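Local coordinates for protein ubiquitin-conjugating enzyme E2-21 kDa (Pichia angusta, PDB 5NL8) that acts as the peroxisomal E2 enzyme Pex4, accepting ubiquitin from an E1 as a cysteine thioester and passing it on to protein targets, at residues Ser5-Leu10 / Gly42-Ser47; Lys12-Val17 / Leu36-Asp41; Ala61-Glu66 / Ile80-Phe85; Cys105-His110 / Ala180-Tyr185. All coordinates share one frame; numbering follows the deposited sequence.

Overall arrangement
All four contacts lie within the UBC core, and they run from the N-terminal helix across the antiparallel sheet to the C-terminal end of the chain. Contacts 1 and 2, their centres about 7 Å apart, use successive parts of helix 6-21 and the neighbouring strands 45-51 and 33-38; contact 2 is nested inside the loop that contact 1 closes. Contact 3 follows in series, pairing strands 62-68 and 79-82 at the other end of the same sheet's strand order, and the R45-E66 salt bridge ties it to contact 1. Contact 4 lies about 9 Å from contact 3, centre to centre, and joins the chain's end to residues 105-110, which precede the predicted active-site cysteine.

Contact 1 of 4, residues Ser5-Leu10 / Gly42-Ser47; sequences STEKRL and GLFRWS
L10 buries the most surface here, and its two methyl groups do different jobs. With CG anti to the carbonyl carbon (chi1 -76°), the side chain reaches CD1 over one face of the F44 ring, 4.3 Å from the centroid and 14° off the normal. This is a CH-pi contact, shifted toward the rim of the ring. The same CD1 also lies 3.4 Å from L43 O, while CD2 turns to the indole of W46.

L43 meets the helix one turn earlier, its branch crossing E7 at about a right angle. Its CD1 methyl sits 3.5 Å from the backbone E7 O and also packs on the CB of E7. In the UBC fold the first helix lies against the start of the antiparallel sheet, and here its opening turn rests on the chain that leads into strand 45-51. Within that chain W46 NE1 gives L43 O a weak hydrogen bond, and this is the same oxygen that L10 CD1 approaches.

F44 reaches the helix with the far end of its ring. E7 CG comes obliquely to F44 CE1 at 3.8 Å, and T6 OG1, also oblique, lies 3.6 Å from F44 CZ.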
# COMPACT_ATOMS: atom_id res chain seq x y z
N SER A 5 -2.49 21.67 16.16
CA SER A 5 -3.86 21.26 15.90
C SER A 5 -3.91 20.21 14.81
O SER A 5 -4.91 19.51 14.64
CB SER A 5 -4.72 22.46 15.52
OG SER A 5 -3.99 23.34 14.67
N THR A 6 -2.82 20.10 14.05
CA THR A 6 -2.70 19.08 13.02
C THR A 6 -2.74 17.69 13.65
O THR A 6 -3.25 16.74 13.05
CB THR A 6 -1.40 19.25 12.20
OG1 THR A 6 -0.28 18.90 13.02
CG2 THR A 6 -1.25 20.68 11.72
N GLU A 7 -2.20 17.60 14.86
CA GLU A 7 -2.22 16.35 15.62
C GLU A 7 -3.65 15.96 15.96
O GLU A 7 -4.00 14.78 15.96
CB GLU A 7 -1.39 16.48 16.90
CG GLU A 7 0.11 16.43 16.67
CD GLU A 7 0.90 16.66 17.95
OE1 GLU A 7 0.94 17.81 18.42
OE2 GLU A 7 1.47 15.68 18.48
N LYS A 8 -4.48 16.96 16.24
CA LYS A 8 -5.88 16.72 16.56
C LYS A 8 -6.61 16.14 15.35
O LYS A 8 -7.38 15.19 15.47
CB LYS A 8 -6.55 18.02 17.02
CG LYS A 8 -7.67 17.82 18.02
CD LYS A 8 -8.30 19.14 18.40
CE LYS A 8 -9.81 19.11 18.24
NZ LYS A 8 -10.23 18.77 16.85
N ARG A 9 -6.34 16.72 14.19
CA ARG A 9 -6.91 16.25 12.93
C ARG A 9 -6.48 14.81 12.63
O ARG A 9 -7.31 13.95 12.34
CB ARG A 9 -6.49 17.16 11.77
CG ARG A 9 -7.24 16.90 10.48
CD ARG A 9 -6.82 17.88 9.39
NE ARG A 9 -7.76 17.90 8.28
CZ ARG A 9 -7.65 17.13 7.20
NH1 ARG A 9 -6.65 16.27 7.09
NH2 ARG A 9 -8.55 17.22 6.23
N LEU A 10 -5.17 14.56 12.72
CA LEU A 10 -4.62 13.24 12.48
C LEU A 10 -5.23 12.20 13.41
O LEU A 10 -5.58 11.09 12.98
CB LEU A 10 -3.09 13.26 12.64
CG LEU A 10 -2.32 13.89 11.47
CD1 LEU A 10 -0.94 14.33 11.92
CD2 LEU A 10 -2.22 12.91 10.31
N GLY A 42 4.36 8.46 17.54
CA GLY A 42 3.98 9.77 17.02
C GLY A 42 2.92 9.68 15.94
O GLY A 42 2.70 8.62 15.35
N LEU A 43 2.27 10.81 15.67
CA LEU A 43 1.16 10.85 14.73
C LEU A 43 1.60 11.22 13.31
O LEU A 43 0.77 11.40 12.42
CB LEU A 43 0.11 11.86 15.21
CG LEU A 43 -0.64 11.48 16.49
CD1 LEU A 43 -1.38 12.68 17.06
CD2 LEU A 43 -1.62 10.35 16.22
N PHE A 44 2.91 11.33 13.11
CA PHE A 44 3.45 11.79 11.83
C PHE A 44 4.12 10.69 11.03
O PHE A 44 4.63 10.94 9.93
CB PHE A 44 4.42 12.94 12.06
CG PHE A 44 3.75 14.22 12.46
CD1 PHE A 44 3.48 14.50 13.79
CD2 PHE A 44 3.36 15.14 11.50
CE1 PHE A 44 2.86 15.67 14.15
CE2 PHE A 44 2.73 16.32 11.86
CZ PHE A 44 2.48 16.58 13.19
N ARG A 45 4.13 9.48 11.57
CA ARG A 45 4.58 8.31 10.82
C ARG A 45 3.67 7.13 11.11
O ARG A 45 3.42 6.79 12.26
CB ARG A 45 6.04 7.98 11.14
CG ARG A 45 7.04 8.96 10.52
CD ARG A 45 8.47 8.64 10.90
NE ARG A 45 9.02 7.52 10.14
CZ ARG A 45 10.12 6.86 10.47
NH1 ARG A 45 10.80 7.20 11.55
NH2 ARG A 45 10.54 5.86 9.71
N TRP A 46 3.18 6.50 10.04
CA TRP A 46 2.15 5.47 10.11
C TRP A 46 2.51 4.17 9.41
O TRP A 46 3.22 4.16 8.41
CB TRP A 46 0.84 5.99 9.50
CG TRP A 46 0.32 7.18 10.20
CD1 TRP A 46 0.67 8.48 9.99
CD2 TRP A 46 -0.65 7.19 11.25
NE1 TRP A 46 -0.02 9.30 10.85
CE2 TRP A 46 -0.85 8.53 11.63
CE3 TRP A 46 -1.38 6.19 11.90
CZ2 TRP A 46 -1.74 8.90 12.63
CZ3 TRP A 46 -2.27 6.56 12.89
CH2 TRP A 46 -2.44 7.90 13.25
N SER A 47 2.00 3.08 9.95
CA SER A 47 2.06 1.77 9.33
C SER A 47 0.65 1.32 8.94
O SER A 47 -0.28 1.43 9.74
CB SER A 47 2.70 0.75 10.27
OG SER A 47 2.60 -0.56 9.75

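Contact 2 of 4, residues Lys12-Val17 / Leu36-Asp41; sequences KEYRAV and LHPLED
Y14 leaves the helix with CG anti to its backbone N (chi1 175°), which sends the ring out along the strand residues so that it meets three of them in turn. Against L36 it slides past in the opposite direction: Y14 CD1 lies 4.1 Å from L36 CD2, and Y14 CE1 approaches L36 O to 3.2 Å. That oxygen is at the edge of the ring, near its plane, so a ring C-H faces the carbonyl. H37 runs alongside Y14, pointing the same way, and its CB is 3.7 Å from the tyrosine OH. P38 instead crosses at about a right angle, bringing CD obliquely to within 3.7 Å of Y14 CZ.

One turn further along the helix V17 meets L36, the two side chains again crossing at about a right angle. V17 CG1 touches L36 CD2 at 3.8 Å, so this single leucine methyl is shared between the valine and the tyrosine. Here helix 6-21 of the UBC fold runs beside edge strand 33-38; the axes of segments 12-17 and 36-38 approach to 9.2 Å, their directions 145° apart, roughly antiparallel. W46, on the next strand of the sheet, stacks edge-to-face with Y14 and also touches L36 and P38.

H37 has its ring in the crowded position between N and carbonyl carbon (chi1 60°), which leads it away from the helix. ND1 donates to P38 O at 3.0 Å from above the carbonyl plane, tying the imidazole to the backbone of the next residue.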
# COMPACT_ATOMS: atom_id res chain seq x y z
N LYS A 12 -8.16 12.42 14.94
CA LYS A 12 -9.57 12.25 14.58
C LYS A 12 -9.72 11.30 13.40
O LYS A 12 -10.57 10.41 13.41
CB LYS A 12 -10.21 13.60 14.26
CG LYS A 12 -11.73 13.56 14.19
CD LYS A 12 -12.33 14.95 14.23
CE LYS A 12 -11.84 15.73 15.44
NZ LYS A 12 -12.69 15.48 16.63
N GLU A 13 -8.89 11.49 12.38
CA GLU A 13 -8.93 10.62 11.20
C GLU A 13 -8.60 9.17 11.56
O GLU A 13 -9.26 8.23 11.09
CB GLU A 13 -7.97 11.12 10.13
CG GLU A 13 -8.30 12.51 9.60
CD GLU A 13 -7.29 12.99 8.57
OE1 GLU A 13 -6.53 12.15 8.05
OE2 GLU A 13 -7.26 14.20 8.29
N TYR A 14 -7.57 9.00 12.39
CA TYR A 14 -7.15 7.68 12.84
C TYR A 14 -8.29 6.96 13.56
O TYR A 14 -8.58 5.80 13.27
CB TYR A 14 -5.93 7.79 13.76
CG TYR A 14 -5.47 6.49 14.39
CD1 TYR A 14 -5.43 5.31 13.65
CD2 TYR A 14 -5.05 6.44 15.71
CE1 TYR A 14 -5.01 4.12 14.23
CE2 TYR A 14 -4.62 5.26 16.29
CZ TYR A 14 -4.60 4.10 15.55
OH TYR A 14 -4.18 2.92 16.12
N ARG A 15 -8.93 7.66 14.49
CA ARG A 15 -10.05 7.09 15.23
C ARG A 15 -11.21 6.77 14.30
O ARG A 15 -11.90 5.76 14.47
CB ARG A 15 -10.50 8.05 16.33
CG ARG A 15 -9.45 8.32 17.40
CD ARG A 15 -10.05 9.02 18.61
NE ARG A 15 -11.01 8.17 19.30
CZ ARG A 15 -12.33 8.23 19.13
NH1 ARG A 15 -12.86 9.12 18.30
NH2 ARG A 15 -13.13 7.42 19.81
N ALA A 16 -11.43 7.64 13.31
CA ALA A 16 -12.47 7.41 12.32
C ALA A 16 -12.24 6.09 11.59
O ALA A 16 -13.18 5.32 11.37
CB ALA A 16 -12.54 8.56 11.33
N VAL A 17 -10.99 5.82 11.22
CA VAL A 17 -10.64 4.56 10.56
C VAL A 17 -10.78 3.35 11.51
O VAL A 17 -11.32 2.30 11.12
CB VAL A 17 -9.21 4.60 9.99
CG1 VAL A 17 -8.73 3.20 9.62
CG2 VAL A 17 -9.15 5.53 8.79
N LEU A 36 -4.27 -0.08 10.28
CA LEU A 36 -3.62 1.23 10.35
C LEU A 36 -3.25 1.57 11.79
O LEU A 36 -4.08 1.44 12.69
CB LEU A 36 -4.54 2.31 9.77
CG LEU A 36 -4.08 3.77 9.92
CD1 LEU A 36 -2.88 4.06 9.03
CD2 LEU A 36 -5.22 4.73 9.61
N HIS A 37 -2.01 2.01 12.02
CA HIS A 37 -1.59 2.45 13.35
C HIS A 37 -0.28 3.22 13.30
O HIS A 37 0.49 3.06 12.36
CB HIS A 37 -1.48 1.25 14.31
CG HIS A 37 -0.49 0.22 13.87
ND1 HIS A 37 0.85 0.27 14.21
CD2 HIS A 37 -0.64 -0.90 13.13
CE1 HIS A 37 1.47 -0.76 13.69
NE2 HIS A 37 0.60 -1.50 13.03
N PRO A 38 -0.02 4.06 14.32
CA PRO A 38 1.25 4.79 14.36
C PRO A 38 2.47 3.87 14.25
O PRO A 38 2.46 2.77 14.81
CB PRO A 38 1.22 5.48 15.73
CG PRO A 38 -0.23 5.66 16.00
CD PRO A 38 -0.91 4.45 15.42
N LEU A 39 3.48 4.32 13.52
CA LEU A 39 4.69 3.53 13.33
C LEU A 39 5.40 3.30 14.67
O LEU A 39 5.79 2.18 14.99
CB LEU A 39 5.63 4.21 12.34
CG LEU A 39 6.74 3.32 11.78
CD1 LEU A 39 6.19 2.36 10.74
CD2 LEU A 39 7.88 4.16 11.21
N GLU A 40 5.55 4.37 15.44
CA GLU A 40 6.15 4.26 16.77
C GLU A 40 5.24 4.90 17.82
O GLU A 40 4.26 4.29 18.25
CB GLU A 40 7.54 4.90 16.78
CG GLU A 40 8.57 4.13 15.95
CD GLU A 40 10.00 4.63 16.13
OE1 GLU A 40 10.26 5.39 17.08
OE2 GLU A 40 10.87 4.25 15.31
N ASP A 41 5.56 6.13 18.22
CA ASP A 41 4.79 6.81 19.27
C ASP A 41 4.32 8.20 18.84
O ASP A 41 3.93 9.01 19.68
CB ASP A 41 5.63 6.92 20.55
CG ASP A 41 6.92 7.69 20.32
OD1 ASP A 41 7.36 7.80 19.15
OD2 ASP A 41 7.50 8.20 21.31

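Contact 3 of 4, residues Ala61-Glu66 / Ile80-Phe85; sequences ALWKLE and IKFVVF
K81 O is gripped twice: by one hydrogen bond from E66 N and by one CA-H...O contact from L65. The hydrogen bond is 2.9 Å from E66 N to K81 O, straight at the hydrogen and nearly along the C=O axis. K81 N returns a bond to E66 O at 3.0 Å, making E66 and K81 a hydrogen-bonded pair of this antiparallel beta hairpin, with L65 and F82 the adjacent non-hydrogen-bonded pair. Past F82 the ladder loosens. V83 N still gives K64 O a 3.0 Å bond, from above the carbonyl plane, but a water takes the place of the returning bond, accepting from K64 N and donating to V83 O.

On the face carrying L65 and F82, L65 CD2 sits over the F82 ring, 3.6 Å from its centroid. W63 CB touches the edge of that ring in its plane, and the F82 edge points to the W63 indole face in an offset edge-to-face pair, planes at 89°. Helix 135-147 covers L65, I80 and F82, and the F82 side chain lies about 10 Å from that of C121, the predicted thioester cysteine.

On the face of E66 and K81 the two extend side by side. E66 OE1 stays 4.1 Å from K81 NZ, too far for a salt bridge, while OE2 is paired with R45. The directional bonds are thus backbone ones; any E66-K81 attraction would be long-range.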
# COMPACT_ATOMS: atom_id res chain seq x y z
N ALA A 61 -4.26 -10.86 -1.48
CA ALA A 61 -2.92 -10.84 -0.89
C ALA A 61 -2.74 -9.51 -0.17
O ALA A 61 -3.33 -8.51 -0.57
CB ALA A 61 -1.85 -11.04 -1.95
N LEU A 62 -1.92 -9.51 0.88
CA LEU A 62 -1.76 -8.31 1.70
C LEU A 62 -0.40 -7.64 1.51
O LEU A 62 0.62 -8.32 1.30
CB LEU A 62 -1.95 -8.66 3.18
CG LEU A 62 -3.25 -9.37 3.57
CD1 LEU A 62 -3.21 -9.78 5.04
CD2 LEU A 62 -4.45 -8.49 3.29
N TRP A 63 -0.38 -6.32 1.58
CA TRP A 63 0.86 -5.55 1.56
C TRP A 63 0.92 -4.54 2.70
O TRP A 63 -0.11 -4.02 3.16
CB TRP A 63 1.02 -4.81 0.23
CG TRP A 63 1.51 -5.69 -0.87
CD1 TRP A 63 2.81 -5.91 -1.21
CD2 TRP A 63 0.71 -6.45 -1.78
NE1 TRP A 63 2.87 -6.77 -2.29
CE2 TRP A 63 1.60 -7.12 -2.65
CE3 TRP A 63 -0.66 -6.64 -1.94
CZ2 TRP A 63 1.15 -7.96 -3.67
CZ3 TRP A 63 -1.11 -7.47 -2.96
CH2 TRP A 63 -0.20 -8.13 -3.81
N LYS A 64 2.14 -4.25 3.15
CA LYS A 64 2.37 -3.29 4.21
C LYS A 64 2.82 -1.96 3.62
O LYS A 64 3.52 -1.92 2.61
CB LYS A 64 3.41 -3.82 5.20
CG LYS A 64 3.11 -3.54 6.66
CD LYS A 64 3.41 -4.78 7.52
CE LYS A 64 3.08 -4.56 8.99
NZ LYS A 64 3.94 -3.51 9.61
N LEU A 65 2.43 -0.88 4.28
CA LEU A 65 2.75 0.46 3.81
C LEU A 65 3.32 1.29 4.94
O LEU A 65 2.96 1.11 6.11
CB LEU A 65 1.50 1.16 3.26
CG LEU A 65 0.74 0.57 2.08
CD1 LEU A 65 -0.54 1.36 1.87
CD2 LEU A 65 1.59 0.60 0.82
N GLU A 66 4.21 2.21 4.59
CA GLU A 66 4.71 3.21 5.52
C GLU A 66 4.35 4.60 5.00
O GLU A 66 4.51 4.91 3.81
CB GLU A 66 6.21 3.07 5.71
CG GLU A 66 6.81 4.13 6.62
CD GLU A 66 8.29 3.90 6.88
OE1 GLU A 66 8.71 2.73 6.97
OE2 GLU A 66 9.03 4.90 6.99
N ILE A 80 4.13 8.15 0.70
CA ILE A 80 3.78 6.77 1.01
C ILE A 80 4.66 5.80 0.25
O ILE A 80 4.97 6.02 -0.93
CB ILE A 80 2.29 6.51 0.72
CG1 ILE A 80 1.43 7.47 1.54
CG2 ILE A 80 1.92 5.06 1.01
CD1 ILE A 80 -0.06 7.29 1.38
N LYS A 81 5.09 4.73 0.92
CA LYS A 81 5.88 3.70 0.25
C LYS A 81 5.45 2.30 0.68
O LYS A 81 4.95 2.11 1.79
CB LYS A 81 7.37 3.89 0.53
CG LYS A 81 7.80 3.53 1.95
CD LYS A 81 9.32 3.58 2.12
CE LYS A 81 9.74 3.11 3.51
NZ LYS A 81 11.21 3.21 3.72
N PHE A 82 5.64 1.33 -0.21
CA PHE A 82 5.47 -0.08 0.15
C PHE A 82 6.66 -0.57 0.96
O PHE A 82 7.80 -0.17 0.72
CB PHE A 82 5.30 -0.94 -1.10
CG PHE A 82 3.94 -0.84 -1.72
CD1 PHE A 82 3.65 0.15 -2.64
CD2 PHE A 82 2.95 -1.75 -1.39
CE1 PHE A 82 2.40 0.25 -3.22
CE2 PHE A 82 1.69 -1.66 -1.96
CZ PHE A 82 1.41 -0.66 -2.87
N VAL A 83 6.40 -1.45 1.92
CA VAL A 83 7.46 -2.09 2.69
C VAL A 83 8.06 -3.25 1.89
O VAL A 83 7.42 -4.28 1.68
CB VAL A 83 6.95 -2.62 4.04
CG1 VAL A 83 8.05 -3.37 4.77
CG2 VAL A 83 6.42 -1.47 4.90
N VAL A 84 9.30 -3.05 1.43
CA VAL A 84 10.00 -4.02 0.61
C VAL A 84 11.27 -4.51 1.31
O VAL A 84 12.09 -3.70 1.73
CB VAL A 84 10.37 -3.42 -0.77
CG1 VAL A 84 11.22 -4.38 -1.57
CG2 VAL A 84 9.10 -3.03 -1.54
N PHE A 85 11.42 -5.82 1.44
CA PHE A 85 12.61 -6.40 2.08
C PHE A 85 13.52 -7.06 1.05
O PHE A 85 13.09 -7.38 -0.06
CB PHE A 85 12.21 -7.44 3.14
CG PHE A 85 11.51 -6.85 4.34
CD1 PHE A 85 11.73 -5.54 4.72
CD2 PHE A 85 10.64 -7.62 5.09
CE1 PHE A 85 11.08 -5.00 5.83
CE2 PHE A 85 9.99 -7.10 6.20
CZ PHE A 85 10.21 -5.79 6.56
O HOH W 1 4.67 -5.21 1.81

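Contact 4 of 4, residues Cys105-His110 / Ala180-Tyr185; sequences CYKMPH and AKYSAY
Two hydrogen bonds cross this contact, and they differ in quality, one straight and one weak. The better one is backbone to backbone: Y106 N donates to Y182 O at 3.0 Å, in the carbonyl plane and almost straight at the hydrogen (175°). The other is weak, from Y106 OH to Y185 O at 3.3 Å; the oxygen lies at the edge of the tyrosine ring, in its plane, and Y185 itself is poorly ordered.

Close beside them is a short antiparallel bridge in which C105 and S183 form a non-hydrogen-bonded pair, their CA atoms only 4.0 Å apart. S183 OG lies against the backbone of C105, 3.3 Å from C105 CA, but its hydrogen bond goes to I179 O, back in the last turns of helix 168-181.

Two apolar contacts accompany the bridge. The K107 and Y182 side chains cross obliquely, K107 CG lying 3.8 Å from Y182 CB, and the bend of the lysine at chi2 leads NZ off to F85 O. The second is Y106 CE2 packing on A184 CB at 4.2 Å.

The two-stranded pairing of 104-105 with 183-184 thus lies just after helix 168-181 and before H110, which opens the His-Pro-Asn motif of E2 enzymes. Helix 87-94 packs alongside, with I90 against Y106 and Y182 and with Q94 NE2 binding K181 O and S183 O, while K107 O receives W63 NE1 from strand 62-68.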
# COMPACT_ATOMS: atom_id res chain seq x y z
N CYS A 105 3.01 -10.12 1.60
CA CYS A 105 4.01 -10.16 0.53
C CYS A 105 4.96 -8.96 0.64
O CYS A 105 4.52 -7.83 0.79
CB CYS A 105 3.34 -10.17 -0.83
SG CYS A 105 4.50 -10.19 -2.21
N TYR A 106 6.26 -9.22 0.56
CA TYR A 106 7.24 -8.16 0.79
C TYR A 106 8.01 -7.76 -0.46
O TYR A 106 9.15 -7.28 -0.37
CB TYR A 106 8.22 -8.58 1.89
CG TYR A 106 7.59 -8.60 3.26
CD1 TYR A 106 7.30 -7.42 3.92
CD2 TYR A 106 7.29 -9.80 3.89
CE1 TYR A 106 6.72 -7.43 5.17
CE2 TYR A 106 6.72 -9.82 5.14
CZ TYR A 106 6.43 -8.63 5.78
OH TYR A 106 5.86 -8.63 7.03
N LYS A 107 7.40 -7.96 -1.63
CA LYS A 107 7.90 -7.40 -2.88
C LYS A 107 6.70 -6.82 -3.64
O LYS A 107 5.65 -7.44 -3.69
CB LYS A 107 8.60 -8.47 -3.73
CG LYS A 107 9.89 -9.02 -3.14
CD LYS A 107 11.06 -8.05 -3.29
CE LYS A 107 12.38 -8.71 -2.91
NZ LYS A 107 13.53 -7.76 -2.96
N MET A 108 6.86 -5.62 -4.20
CA MET A 108 5.76 -5.00 -4.94
C MET A 108 6.17 -4.65 -6.37
O MET A 108 6.77 -3.60 -6.62
CB MET A 108 5.26 -3.75 -4.21
CG MET A 108 4.28 -2.88 -5.02
SD MET A 108 2.94 -3.78 -5.84
CE MET A 108 1.94 -4.20 -4.42
N PRO A 109 5.86 -5.54 -7.33
CA PRO A 109 6.09 -5.28 -8.75
C PRO A 109 4.92 -4.52 -9.37
O PRO A 109 3.83 -5.07 -9.55
CB PRO A 109 6.23 -6.68 -9.34
CG PRO A 109 5.38 -7.53 -8.46
CD PRO A 109 5.40 -6.92 -7.08
N HIS A 110 5.16 -3.26 -9.71
CA HIS A 110 4.10 -2.39 -10.19
C HIS A 110 4.71 -1.24 -10.97
O HIS A 110 5.76 -0.72 -10.58
CB HIS A 110 3.26 -1.87 -9.02
CG HIS A 110 2.05 -1.09 -9.42
ND1 HIS A 110 2.13 0.22 -9.86
CD2 HIS A 110 0.74 -1.42 -9.46
CE1 HIS A 110 0.91 0.66 -10.14
NE2 HIS A 110 0.05 -0.32 -9.90
N ALA A 180 3.57 -15.58 -4.63
CA ALA A 180 3.75 -16.96 -4.22
C ALA A 180 5.11 -17.22 -3.57
O ALA A 180 5.23 -18.10 -2.72
CB ALA A 180 3.55 -17.88 -5.41
N LYS A 181 6.13 -16.48 -3.98
CA LYS A 181 7.48 -16.79 -3.52
C LYS A 181 8.04 -15.89 -2.42
O LYS A 181 8.94 -16.30 -1.68
CB LYS A 181 8.44 -16.78 -4.71
CG LYS A 181 8.50 -18.10 -5.45
CD LYS A 181 8.73 -19.25 -4.47
CE LYS A 181 9.08 -20.54 -5.19
NZ LYS A 181 9.29 -21.66 -4.23
N TYR A 182 7.52 -14.68 -2.29
CA TYR A 182 8.12 -13.71 -1.38
C TYR A 182 7.19 -13.21 -0.27
O TYR A 182 7.21 -12.03 0.08
CB TYR A 182 8.65 -12.52 -2.19
CG TYR A 182 9.83 -12.87 -3.07
CD1 TYR A 182 11.13 -12.82 -2.56
CD2 TYR A 182 9.66 -13.24 -4.39
CE1 TYR A 182 12.22 -13.13 -3.35
CE2 TYR A 182 10.74 -13.56 -5.19
CZ TYR A 182 12.02 -13.50 -4.67
OH TYR A 182 13.10 -13.82 -5.46
N SER A 183 6.41 -14.12 0.30
CA SER A 183 5.48 -13.78 1.39
C SER A 183 5.87 -14.45 2.70
O SER A 183 6.38 -15.58 2.71
CB SER A 183 4.05 -14.18 1.02
OG SER A 183 3.55 -13.41 -0.06
N ALA A 184 5.62 -13.77 3.82
CA ALA A 184 5.98 -14.29 5.13
C ALA A 184 5.07 -13.73 6.22
O ALA A 184 4.27 -12.84 5.95
CB ALA A 184 7.43 -13.98 5.45
N TYR A 185 5.20 -14.23 7.44
CA TYR A 185 4.33 -13.82 8.55
C TYR A 185 4.48 -12.33 8.89
O TYR A 185 5.31 -11.63 8.31
CB TYR A 185 4.61 -14.66 9.79
CG TYR A 185 5.84 -14.23 10.57
CD1 TYR A 185 5.74 -13.79 11.88
CD2 TYR A 185 7.11 -14.25 9.99
CE1 TYR A 185 6.86 -13.39 12.60
CE2 TYR A 185 8.23 -13.85 10.69
CZ TYR A 185 8.10 -13.42 12.00
OH TYR A 185 9.21 -13.03 12.70